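PDB 2WB7: PT26-6P from Thermococcus sp., which is of unknown function but is encoded by an extrachromosomal element of a family of mobile elements found in euryarchaea. Local coordinates for residues A[348-356]-A[496-505]; A[400-411]-A[465-475]. All blocks are in the same frame, centred on the assembly; numbering follows the deposited sequence.

In the fold
Contact 1 joins two domains; contact 2 lies within the helical one. In contact 1 the start of strand 350-364, in an eight-stranded antiparallel sheet of the second immunoglobulin-like domain, meets the turn between helices 471-499 and 503-523. Contact 2 joins the end of helix 393-404 and the start of helix 408-438 to the turn after helix 442-465 and the first turn of helix 471-499. Along the chain the order is 348-356, 400-411, 465-475, 496-505. Helix 471-499 serves both, with its first turn in contact 2 and its last in contact 1. The centres are about 41 Å apart. Contact 1 is one place where the helical domain joins the sheet; contact 2 ties its far end.

Contact 1: residues A[348-356]-A[496-505]; sequences PGTLDYHAL and RKALNGDLEQ
His-354 points its NE2 at the carboxylate of Asp-502, and this bond is the centre of the tight part of the contact. NE2 donates to OD2 of Asp-502 at 2.7 Å with an N-H...O angle of 169°. The carboxylate lies at the ring edge and takes the bond on its syn side. His-354 ND1 bonds to Glu-378, so with the NE2 bond both ring nitrogens are engaged. OD1 of Asp-502 accepts from Gln-505 N at 3.1 Å, the N-cap bond of helix 503-523. Asp-352 also comes close, with its OD1 2.6 Å from OD2 of Asp-502, a distance not firm at this resolution. Buried Leu-351 packs here too, its CD2 3.6 Å from CB of Asp-502 and its CD1 against CB of Asn-500. An alanine in place of Asp-502 would probably leave His-354 NE2 without its acceptor and the helix start uncapped.

The looser side belongs to Asn-500 and Arg-496, both partly exposed. Arg-496, bent at chi3 (59°), brings NH1 to Leu-351 O at 3.1 Å.

Lys-497 turns its ammonium to Asp-509. The chemistry is that of a buried polar cluster in which His-354 and the helix N-cap both use Asp-502.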
loop_
_atom_site.group_PDB
_atom_site.type_symbol
_atom_site.label_atom_id
_atom_site.label_comp_id
_atom_site.label_asym_id
_atom_site.label_seq_id
_atom_site.Cartn_x
_atom_site.Cartn_y
_atom_site.Cartn_z
ATOM N N PRO A 348 8.710 28.168 -14.131
ATOM C CA PRO A 348 9.274 27.567 -15.353
ATOM C C PRO A 348 10.188 26.409 -14.953
ATOM O O PRO A 348 11.015 26.566 -14.048
ATOM C CB PRO A 348 10.086 28.716 -15.968
ATOM C CG PRO A 348 9.397 29.963 -15.477
ATOM C CD PRO A 348 8.966 29.622 -14.056
ATOM N N GLY A 349 10.012 25.258 -15.597
ATOM C CA GLY A 349 10.810 24.076 -15.266
ATOM C C GLY A 349 10.000 23.050 -14.494
ATOM O O GLY A 349 10.283 21.850 -14.549
ATOM N N THR A 350 8.979 23.522 -13.782
ATOM C CA THR A 350 8.072 22.639 -13.070
ATOM C C THR A 350 7.349 21.703 -14.034
ATOM O O THR A 350 6.720 22.154 -14.992
ATOM C CB THR A 350 7.050 23.462 -12.269
ATOM O OG1 THR A 350 7.738 24.215 -11.256
ATOM C CG2 THR A 350 6.010 22.559 -11.627
ATOM N N LEU A 351 7.443 20.400 -13.786
ATOM C CA LEU A 351 6.732 19.414 -14.605
ATOM C C LEU A 351 5.392 19.012 -13.985
ATOM O O LEU A 351 4.347 19.083 -14.631
ATOM C CB LEU A 351 7.581 18.157 -14.788
ATOM C CG LEU A 351 6.919 17.072 -15.652
ATOM C CD1 LEU A 351 6.882 17.503 -17.106
ATOM C CD2 LEU A 351 7.608 15.735 -15.528
ATOM N N ASP A 352 5.439 18.561 -12.733
ATOM C CA ASP A 352 4.247 18.175 -12.007
ATOM C C ASP A 352 4.613 17.960 -10.551
ATOM O O ASP A 352 5.736 18.248 -10.150
ATOM C CB ASP A 352 3.654 16.898 -12.598
ATOM C CG ASP A 352 4.577 15.675 -12.445
ATOM O OD1 ASP A 352 4.698 14.894 -13.412
ATOM O OD2 ASP A 352 5.166 15.472 -11.360
ATOM N N TYR A 353 3.667 17.456 -9.766
ATOM C CA TYR A 353 3.908 17.142 -8.370
ATOM C C TYR A 353 3.443 15.717 -8.043
ATOM O O TYR A 353 2.516 15.197 -8.662
ATOM C CB TYR A 353 3.135 18.103 -7.474
ATOM C CG TYR A 353 3.653 19.514 -7.406
ATOM C CD1 TYR A 353 3.506 20.388 -8.475
ATOM C CD2 TYR A 353 4.240 19.989 -6.250
ATOM C CE1 TYR A 353 3.963 21.693 -8.393
ATOM C CE2 TYR A 353 4.698 21.277 -6.160
ATOM C CZ TYR A 353 4.562 22.123 -7.234
ATOM O OH TYR A 353 5.024 23.403 -7.120
ATOM N N HIS A 354 4.091 15.108 -7.051
ATOM C CA HIS A 354 3.683 13.825 -6.503
ATOM C C HIS A 354 3.339 14.018 -5.030
ATOM O O HIS A 354 3.879 14.911 -4.360
ATOM C CB HIS A 354 4.824 12.815 -6.610
ATOM C CG HIS A 354 5.047 12.282 -7.992
ATOM N ND1 HIS A 354 5.107 10.929 -8.268
ATOM C CD2 HIS A 354 5.233 12.918 -9.173
ATOM C CE1 HIS A 354 5.310 10.753 -9.562
ATOM N NE2 HIS A 354 5.398 11.944 -10.134
ATOM N N ALA A 355 2.431 13.195 -4.518
ATOM C CA ALA A 355 2.100 13.237 -3.103
ATOM C C ALA A 355 2.670 11.971 -2.504
ATOM O O ALA A 355 2.620 10.915 -3.139
ATOM C CB ALA A 355 0.590 13.301 -2.901
ATOM N N LEU A 356 3.234 12.076 -1.300
ATOM C CA LEU A 356 3.787 10.915 -0.615
ATOM C C LEU A 356 3.563 11.011 0.884
ATOM O O LEU A 356 3.562 12.099 1.461
ATOM C CB LEU A 356 5.276 10.795 -0.894
ATOM C CG LEU A 356 6.023 9.589 -0.335
ATOM C CD1 LEU A 356 5.777 8.366 -1.173
ATOM C CD2 LEU A 356 7.506 9.883 -0.306
ATOM N N ARG A 496 3.930 14.620 -22.410
ATOM C CA ARG A 496 4.768 15.659 -21.823
ATOM C C ARG A 496 5.526 15.163 -20.596
ATOM O O ARG A 496 6.707 15.468 -20.413
ATOM C CB ARG A 496 3.923 16.881 -21.463
ATOM C CG ARG A 496 4.710 18.042 -20.838
ATOM C CD ARG A 496 3.813 19.237 -20.437
ATOM N NE ARG A 496 2.777 18.875 -19.464
ATOM C CZ ARG A 496 2.894 19.024 -18.144
ATOM N NH1 ARG A 496 4.006 19.543 -17.631
ATOM N NH2 ARG A 496 1.896 18.648 -17.341
ATOM N N LYS A 497 4.847 14.381 -19.765
ATOM C CA LYS A 497 5.476 13.778 -18.607
ATOM C C LYS A 497 6.477 12.708 -19.011
ATOM O O LYS A 497 7.593 12.678 -18.500
ATOM C CB LYS A 497 4.413 13.205 -17.681
ATOM C CG LYS A 497 3.791 14.269 -16.803
ATOM C CD LYS A 497 2.393 13.943 -16.374
ATOM C CE LYS A 497 1.848 15.101 -15.552
ATOM N NZ LYS A 497 0.538 14.767 -14.937
ATOM N N ALA A 498 6.086 11.829 -19.932
ATOM C CA ALA A 498 6.997 10.794 -20.415
ATOM C C ALA A 498 8.304 11.420 -20.903
ATOM O O ALA A 498 9.382 11.052 -20.453
ATOM C CB ALA A 498 6.354 9.980 -21.502
ATOM N N LEU A 499 8.206 12.394 -21.797
ATOM C CA LEU A 499 9.382 13.095 -22.311
ATOM C C LEU A 499 10.284 13.772 -21.281
ATOM O O LEU A 499 11.443 14.021 -21.575
ATOM C CB LEU A 499 8.959 14.157 -23.318
ATOM C CG LEU A 499 8.479 13.659 -24.671
ATOM C CD1 LEU A 499 7.923 14.845 -25.452
ATOM C CD2 LEU A 499 9.626 12.953 -25.418
ATOM N N ASN A 500 9.773 14.110 -20.100
ATOM C CA ASN A 500 10.596 14.842 -19.132
ATOM C C ASN A 500 10.916 14.135 -17.838
ATOM O O ASN A 500 11.209 14.789 -16.839
ATOM C CB ASN A 500 9.994 16.195 -18.803
ATOM C CG ASN A 500 9.879 17.064 -20.011
ATOM O OD1 ASN A 500 9.094 16.769 -20.910
ATOM N ND2 ASN A 500 10.677 18.137 -20.061
ATOM N N GLY A 501 10.871 12.810 -17.849
ATOM C CA GLY A 501 11.373 12.056 -16.715
ATOM C C GLY A 501 10.359 11.680 -15.656
ATOM O O GLY A 501 10.729 11.388 -14.520
ATOM N N ASP A 502 9.082 11.665 -16.008
ATOM C CA ASP A 502 8.089 11.151 -15.092
ATOM C C ASP A 502 7.178 10.184 -15.798
ATOM O O ASP A 502 6.014 10.477 -16.040
ATOM C CB ASP A 502 7.273 12.284 -14.491
ATOM C CG ASP A 502 6.431 11.831 -13.323
ATOM O OD1 ASP A 502 6.375 10.605 -13.091
ATOM O OD2 ASP A 502 5.821 12.698 -12.647
ATOM N N LEU A 503 7.707 9.018 -16.120
ATOM C CA LEU A 503 6.942 8.027 -16.850
ATOM C C LEU A 503 5.856 7.388 -15.982
ATOM O O LEU A 503 4.835 6.912 -16.495
ATOM C CB LEU A 503 7.889 6.976 -17.411
ATOM C CG LEU A 503 7.251 5.815 -18.161
ATOM C CD1 LEU A 503 6.224 6.275 -19.247
ATOM C CD2 LEU A 503 8.377 4.937 -18.746
ATOM N N GLU A 504 6.063 7.375 -14.669
ATOM C CA GLU A 504 5.065 6.794 -13.777
ATOM C C GLU A 504 3.783 7.587 -13.862
ATOM O O GLU A 504 2.729 7.035 -14.161
ATOM C CB GLU A 504 5.548 6.765 -12.336
ATOM C CG GLU A 504 6.881 6.039 -12.128
ATOM C CD GLU A 504 8.111 6.982 -12.151
ATOM O OE1 GLU A 504 7.985 8.150 -12.615
ATOM O OE2 GLU A 504 9.210 6.542 -11.712
ATOM N N GLN A 505 3.864 8.889 -13.587
ATOM C CA GLN A 505 2.664 9.723 -13.650
ATOM C C GLN A 505 2.075 9.771 -15.069
ATOM O O GLN A 505 0.860 9.895 -15.247
ATOM C CB GLN A 505 2.909 11.124 -13.083
ATOM C CG GLN A 505 1.608 11.876 -12.818
ATOM C CD GLN A 505 1.783 13.091 -11.933
ATOM O OE1 GLN A 505 2.076 12.980 -10.732
ATOM N NE2 GLN A 505 1.581 14.270 -12.517
#

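Contact 2: residues A[400-411]-A[465-475]; sequences IDLYKKKDREKI and AAQQDDYQMFL
Tyr-403 lays its ring against Phe-474 in an offset stack. The centroids are 4.7 Å apart and the planes differ by 20°. CD1 of Tyr-403 sits over one face of the Phe-474 ring, toward the rim. Both residues carry CG anti to the backbone N (chi1 180° and 174°), and the two side chains run past each other in opposite directions. Tyr-471 completes the aromatic cluster. Its CD1 comes within 3.5 Å of CE2 of Tyr-403, with the ring planes oblique to each other.

The Tyr-403 ring reaches on into the turn before helix 471-499. Its OH lies 2.9 Å from O of Asp-469, and the carbonyl O of Gln-468 lies at the ring edge.

Ile-400 packs one turn earlier on its helix. Its CD1 meets CD2 of Leu-475 at 3.5 Å, and the two side chains cross at about a right angle. Its CG2 branch touches the edge of the Tyr-471 ring. Thr-4 and Ile-5, near the N-terminus, cover Ile-400 further. Beyond the stack, Ile-411 sets CG2 against Ala-466.

Bends at chi2 and chi3 fold the Arg-408 chain and bring the guanidinium edge to two carbonyls. NH2 donates to O of Ala-466 at 2.6 Å and to O of Gln-468 at 2.7 Å. NH2 stands above the Ala-466 carbonyl plane. NH1 adds a weak bond to the second carbonyl.

Each connection is also shaped from within. Asp-470 N-caps helix 471-499; the Asp-407 cap of helix 408-438 is weak, and Asp-407 also forms a salt bridge with Lys-410. Helix segments 400-404 and 471-475 run nearly antiparallel, their axes 11.2 Å apart. The arrangement is an aromatic cluster of Tyr-403, Tyr-471 and Phe-474 between near-antiparallel helices of the helical domain.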
loop_
_atom_site.group_PDB
_atom_site.type_symbol
_atom_site.label_atom_id
_atom_site.label_comp_id
_atom_site.label_asym_id
_atom_site.label_seq_id
_atom_site.Cartn_x
_atom_site.Cartn_y
_atom_site.Cartn_z
ATOM N N ILE A 400 -26.630 23.694 -27.083
ATOM C CA ILE A 400 -27.880 22.978 -26.882
ATOM C C ILE A 400 -29.072 23.911 -27.009
ATOM O O ILE A 400 -30.112 23.532 -27.535
ATOM C CB ILE A 400 -27.939 22.284 -25.510
ATOM C CG1 ILE A 400 -26.855 21.203 -25.413
ATOM C CG2 ILE A 400 -29.340 21.690 -25.272
ATOM C CD1 ILE A 400 -26.687 20.584 -24.024
ATOM N N ASP A 401 -28.917 25.136 -26.527
ATOM C CA ASP A 401 -30.002 26.096 -26.584
ATOM C C ASP A 401 -30.283 26.461 -28.022
ATOM O O ASP A 401 -31.431 26.535 -28.445
ATOM C CB ASP A 401 -29.671 27.321 -25.745
ATOM C CG ASP A 401 -29.759 27.022 -24.253
ATOM O OD1 ASP A 401 -30.479 26.058 -23.895
ATOM O OD2 ASP A 401 -29.110 27.723 -23.437
ATOM N N LEU A 402 -29.223 26.664 -28.781
ATOM C CA LEU A 402 -29.364 26.843 -30.204
ATOM C C LEU A 402 -30.173 25.689 -30.797
ATOM O O LEU A 402 -31.102 25.906 -31.563
ATOM C CB LEU A 402 -27.994 26.936 -30.862
ATOM C CG LEU A 402 -27.161 28.125 -30.402
ATOM C CD1 LEU A 402 -25.821 28.152 -31.118
ATOM C CD2 LEU A 402 -27.936 29.383 -30.686
ATOM N N TYR A 403 -29.836 24.457 -30.441
ATOM C CA TYR A 403 -30.562 23.335 -31.017
ATOM C C TYR A 403 -32.063 23.537 -30.820
ATOM O O TYR A 403 -32.834 23.423 -31.770
ATOM C CB TYR A 403 -30.110 21.993 -30.434
ATOM C CG TYR A 403 -30.856 20.798 -31.010
ATOM C CD1 TYR A 403 -30.383 20.142 -32.150
ATOM C CD2 TYR A 403 -32.033 20.326 -30.422
ATOM C CE1 TYR A 403 -31.052 19.047 -32.688
ATOM C CE2 TYR A 403 -32.714 19.233 -30.958
ATOM C CZ TYR A 403 -32.218 18.603 -32.092
ATOM O OH TYR A 403 -32.879 17.513 -32.624
ATOM N N LYS A 404 -32.478 23.836 -29.591
ATOM C CA LYS A 404 -33.905 24.049 -29.314
ATOM C C LYS A 404 -34.514 25.216 -30.100
ATOM O O LYS A 404 -35.619 25.107 -30.615
ATOM C CB LYS A 404 -34.132 24.270 -27.829
ATOM C CG LYS A 404 -33.827 23.068 -27.001
ATOM C CD LYS A 404 -33.732 23.490 -25.560
ATOM C CE LYS A 404 -33.552 22.323 -24.643
ATOM N NZ LYS A 404 -33.374 22.833 -23.251
ATOM N N LYS A 405 -33.791 26.329 -30.172
ATOM C CA LYS A 405 -34.216 27.470 -30.950
ATOM C C LYS A 405 -34.153 27.147 -32.432
ATOM O O LYS A 405 -34.459 27.992 -33.260
ATOM C CB LYS A 405 -33.294 28.655 -30.671
ATOM C CG LYS A 405 -33.348 29.183 -29.233
ATOM C CD LYS A 405 -32.343 30.325 -29.003
ATOM C CE LYS A 405 -32.382 31.375 -30.132
ATOM N NZ LYS A 405 -33.687 32.122 -30.288
ATOM N N LYS A 406 -33.714 25.939 -32.772
ATOM C CA LYS A 406 -33.639 25.501 -34.167
ATOM C C LYS A 406 -32.667 26.309 -35.015
ATOM O O LYS A 406 -32.774 26.317 -36.237
ATOM C CB LYS A 406 -35.010 25.606 -34.816
ATOM C CG LYS A 406 -36.078 24.811 -34.139
ATOM C CD LYS A 406 -36.330 23.519 -34.895
ATOM C CE LYS A 406 -37.714 22.985 -34.602
ATOM N NZ LYS A 406 -38.755 23.972 -35.029
ATOM N N ASP A 407 -31.728 26.997 -34.382
ATOM C CA ASP A 407 -30.836 27.877 -35.128
ATOM C C ASP A 407 -29.653 27.124 -35.731
ATOM O O ASP A 407 -28.549 27.201 -35.218
ATOM C CB ASP A 407 -30.343 29.017 -34.236
ATOM C CG ASP A 407 -29.685 30.137 -35.033
ATOM O OD1 ASP A 407 -29.457 29.934 -36.252
ATOM O OD2 ASP A 407 -29.373 31.205 -34.437
ATOM N N ARG A 408 -29.886 26.427 -36.840
ATOM C CA ARG A 408 -28.913 25.496 -37.404
ATOM C C ARG A 408 -27.707 26.195 -37.985
ATOM O O ARG A 408 -26.638 25.594 -38.164
ATOM C CB ARG A 408 -29.565 24.642 -38.489
ATOM C CG ARG A 408 -30.844 23.957 -38.029
ATOM C CD ARG A 408 -30.595 23.103 -36.795
ATOM N NE ARG A 408 -29.636 22.031 -37.064
ATOM C CZ ARG A 408 -29.626 20.866 -36.425
ATOM N NH1 ARG A 408 -30.526 20.615 -35.480
ATOM N NH2 ARG A 408 -28.722 19.952 -36.739
ATOM N N GLU A 409 -27.883 27.467 -38.292
ATOM C CA GLU A 409 -26.807 28.219 -38.874
ATOM C C GLU A 409 -25.808 28.610 -37.786
ATOM O O GLU A 409 -24.606 28.713 -38.035
ATOM C CB GLU A 409 -27.362 29.455 -39.569
ATOM C CG GLU A 409 -26.300 30.331 -40.187
ATOM C CD GLU A 409 -26.799 31.742 -40.494
ATOM O OE1 GLU A 409 -26.230 32.376 -41.415
ATOM O OE2 GLU A 409 -27.752 32.220 -39.820
ATOM N N LYS A 410 -26.306 28.830 -36.575
ATOM C CA LYS A 410 -25.424 29.203 -35.473
ATOM C C LYS A 410 -24.766 27.955 -34.889
ATOM O O LYS A 410 -23.611 27.974 -34.442
ATOM C CB LYS A 410 -26.202 29.939 -34.382
ATOM C CG LYS A 410 -26.434 31.413 -34.639
ATOM C CD LYS A 410 -26.747 32.107 -33.321
ATOM C CE LYS A 410 -27.079 33.586 -33.507
ATOM N NZ LYS A 410 -28.428 33.751 -34.087
ATOM N N ILE A 411 -25.528 26.873 -34.872
ATOM C CA ILE A 411 -24.966 25.610 -34.474
ATOM C C ILE A 411 -23.774 25.361 -35.380
ATOM O O ILE A 411 -22.714 24.950 -34.918
ATOM C CB ILE A 411 -25.991 24.487 -34.585
ATOM C CG1 ILE A 411 -26.947 24.566 -33.391
ATOM C CG2 ILE A 411 -25.296 23.157 -34.614
ATOM C CD1 ILE A 411 -28.235 23.843 -33.577
ATOM N N ALA A 465 -22.476 16.110 -34.995
ATOM C CA ALA A 465 -23.373 16.796 -34.070
ATOM C C ALA A 465 -24.195 17.821 -34.819
ATOM O O ALA A 465 -25.413 17.865 -34.688
ATOM C CB ALA A 465 -22.594 17.456 -32.959
ATOM N N ALA A 466 -23.528 18.640 -35.619
ATOM C CA ALA A 466 -24.219 19.717 -36.311
ATOM C C ALA A 466 -25.313 19.212 -37.251
ATOM O O ALA A 466 -26.219 19.953 -37.594
ATOM C CB ALA A 466 -23.245 20.606 -37.050
ATOM N N GLN A 467 -25.253 17.948 -37.643
ATOM C CA GLN A 467 -26.199 17.441 -38.626
ATOM C C GLN A 467 -27.316 16.622 -38.029
ATOM O O GLN A 467 -28.101 16.032 -38.760
ATOM C CB GLN A 467 -25.475 16.594 -39.667
ATOM C CG GLN A 467 -24.451 17.364 -40.442
ATOM C CD GLN A 467 -23.400 16.461 -41.039
ATOM O OE1 GLN A 467 -23.584 15.249 -41.129
ATOM N NE2 GLN A 467 -22.280 17.043 -41.437
ATOM N N GLN A 468 -27.394 16.571 -36.710
ATOM C CA GLN A 468 -28.402 15.738 -36.063
ATOM C C GLN A 468 -29.755 16.435 -36.007
ATOM O O GLN A 468 -29.832 17.658 -35.880
ATOM C CB GLN A 468 -27.957 15.357 -34.650
ATOM C CG GLN A 468 -26.703 14.530 -34.615
ATOM C CD GLN A 468 -26.782 13.352 -35.549
ATOM O OE1 GLN A 468 -27.740 12.577 -35.518
ATOM N NE2 GLN A 468 -25.771 13.208 -36.390
ATOM N N ASP A 469 -30.823 15.656 -36.096
ATOM C CA ASP A 469 -32.133 16.215 -35.859
ATOM C C ASP A 469 -32.883 15.384 -34.825
ATOM O O ASP A 469 -34.039 15.681 -34.503
ATOM C CB ASP A 469 -32.919 16.320 -37.156
ATOM C CG ASP A 469 -33.048 14.997 -37.846
ATOM O OD1 ASP A 469 -33.931 14.856 -38.716
ATOM O OD2 ASP A 469 -32.266 14.085 -37.505
ATOM N N ASP A 470 -32.247 14.326 -34.321
ATOM C CA ASP A 470 -32.729 13.732 -33.085
ATOM C C ASP A 470 -32.016 14.402 -31.925
ATOM O O ASP A 470 -30.812 14.616 -31.965
ATOM C CB ASP A 470 -32.463 12.252 -33.001
ATOM C CG ASP A 470 -32.903 11.686 -31.669
ATOM O OD1 ASP A 470 -34.131 11.631 -31.442
ATOM O OD2 ASP A 470 -32.031 11.331 -30.835
ATOM N N TYR A 471 -32.763 14.701 -30.874
ATOM C CA TYR A 471 -32.228 15.450 -29.746
ATOM C C TYR A 471 -31.153 14.691 -28.973
ATOM O O TYR A 471 -30.067 15.220 -28.733
ATOM C CB TYR A 471 -33.358 15.859 -28.812
ATOM C CG TYR A 471 -32.908 16.683 -27.634
ATOM C CD1 TYR A 471 -32.151 17.829 -27.814
ATOM C CD2 TYR A 471 -33.262 16.325 -26.337
ATOM C CE1 TYR A 471 -31.750 18.587 -26.734
ATOM C CE2 TYR A 471 -32.876 17.082 -25.259
ATOM C CZ TYR A 471 -32.117 18.212 -25.462
ATOM O OH TYR A 471 -31.709 18.967 -24.386
ATOM N N GLN A 472 -31.454 13.454 -28.586
ATOM C CA GLN A 472 -30.499 12.665 -27.826
ATOM C C GLN A 472 -29.245 12.447 -28.650
ATOM O O GLN A 472 -28.131 12.415 -28.135
ATOM C CB GLN A 472 -31.092 11.332 -27.419
ATOM C CG GLN A 472 -30.189 10.572 -26.458
ATOM C CD GLN A 472 -29.994 11.295 -25.113
ATOM O OE1 GLN A 472 -30.923 11.438 -24.326
ATOM N NE2 GLN A 472 -28.781 11.753 -24.861
HETATM N N MSE A 473 -29.429 12.314 -29.950
HETATM C CA MSE A 473 -28.308 12.053 -30.815
HETATM C C MSE A 473 -27.401 13.290 -30.874
HETATM O O MSE A 473 -26.185 13.199 -31.045
HETATM C CB MSE A 473 -28.813 11.656 -32.200
HETATM C CG MSE A 473 -27.925 10.623 -32.869
HETATM SE SE MSE A 473 -27.809 9.017 -31.759
HETATM C CE MSE A 473 -25.879 8.844 -31.689
ATOM N N PHE A 474 -27.997 14.459 -30.726
ATOM C CA PHE A 474 -27.228 15.686 -30.755
ATOM C C PHE A 474 -26.447 15.765 -29.443
ATOM O O PHE A 474 -25.245 16.042 -29.427
ATOM C CB PHE A 474 -28.178 16.870 -30.934
ATOM C CG PHE A 474 -27.517 18.210 -30.843
ATOM C CD1 PHE A 474 -26.709 18.665 -31.852
ATOM C CD2 PHE A 474 -27.740 19.035 -29.750
ATOM C CE1 PHE A 474 -26.117 19.917 -31.769
ATOM C CE2 PHE A 474 -27.162 20.276 -29.666
ATOM C CZ PHE A 474 -26.344 20.717 -30.670
ATOM N N LEU A 475 -27.139 15.518 -28.334
ATOM C CA LEU A 475 -26.489 15.412 -27.041
ATOM C C LEU A 475 -25.362 14.386 -27.084
ATOM O O LEU A 475 -24.224 14.692 -26.710
ATOM C CB LEU A 475 -27.498 15.038 -25.953
ATOM C CG LEU A 475 -28.484 16.134 -25.540
ATOM C CD1 LEU A 475 -29.260 15.698 -24.294
ATOM C CD2 LEU A 475 -27.781 17.485 -25.321
#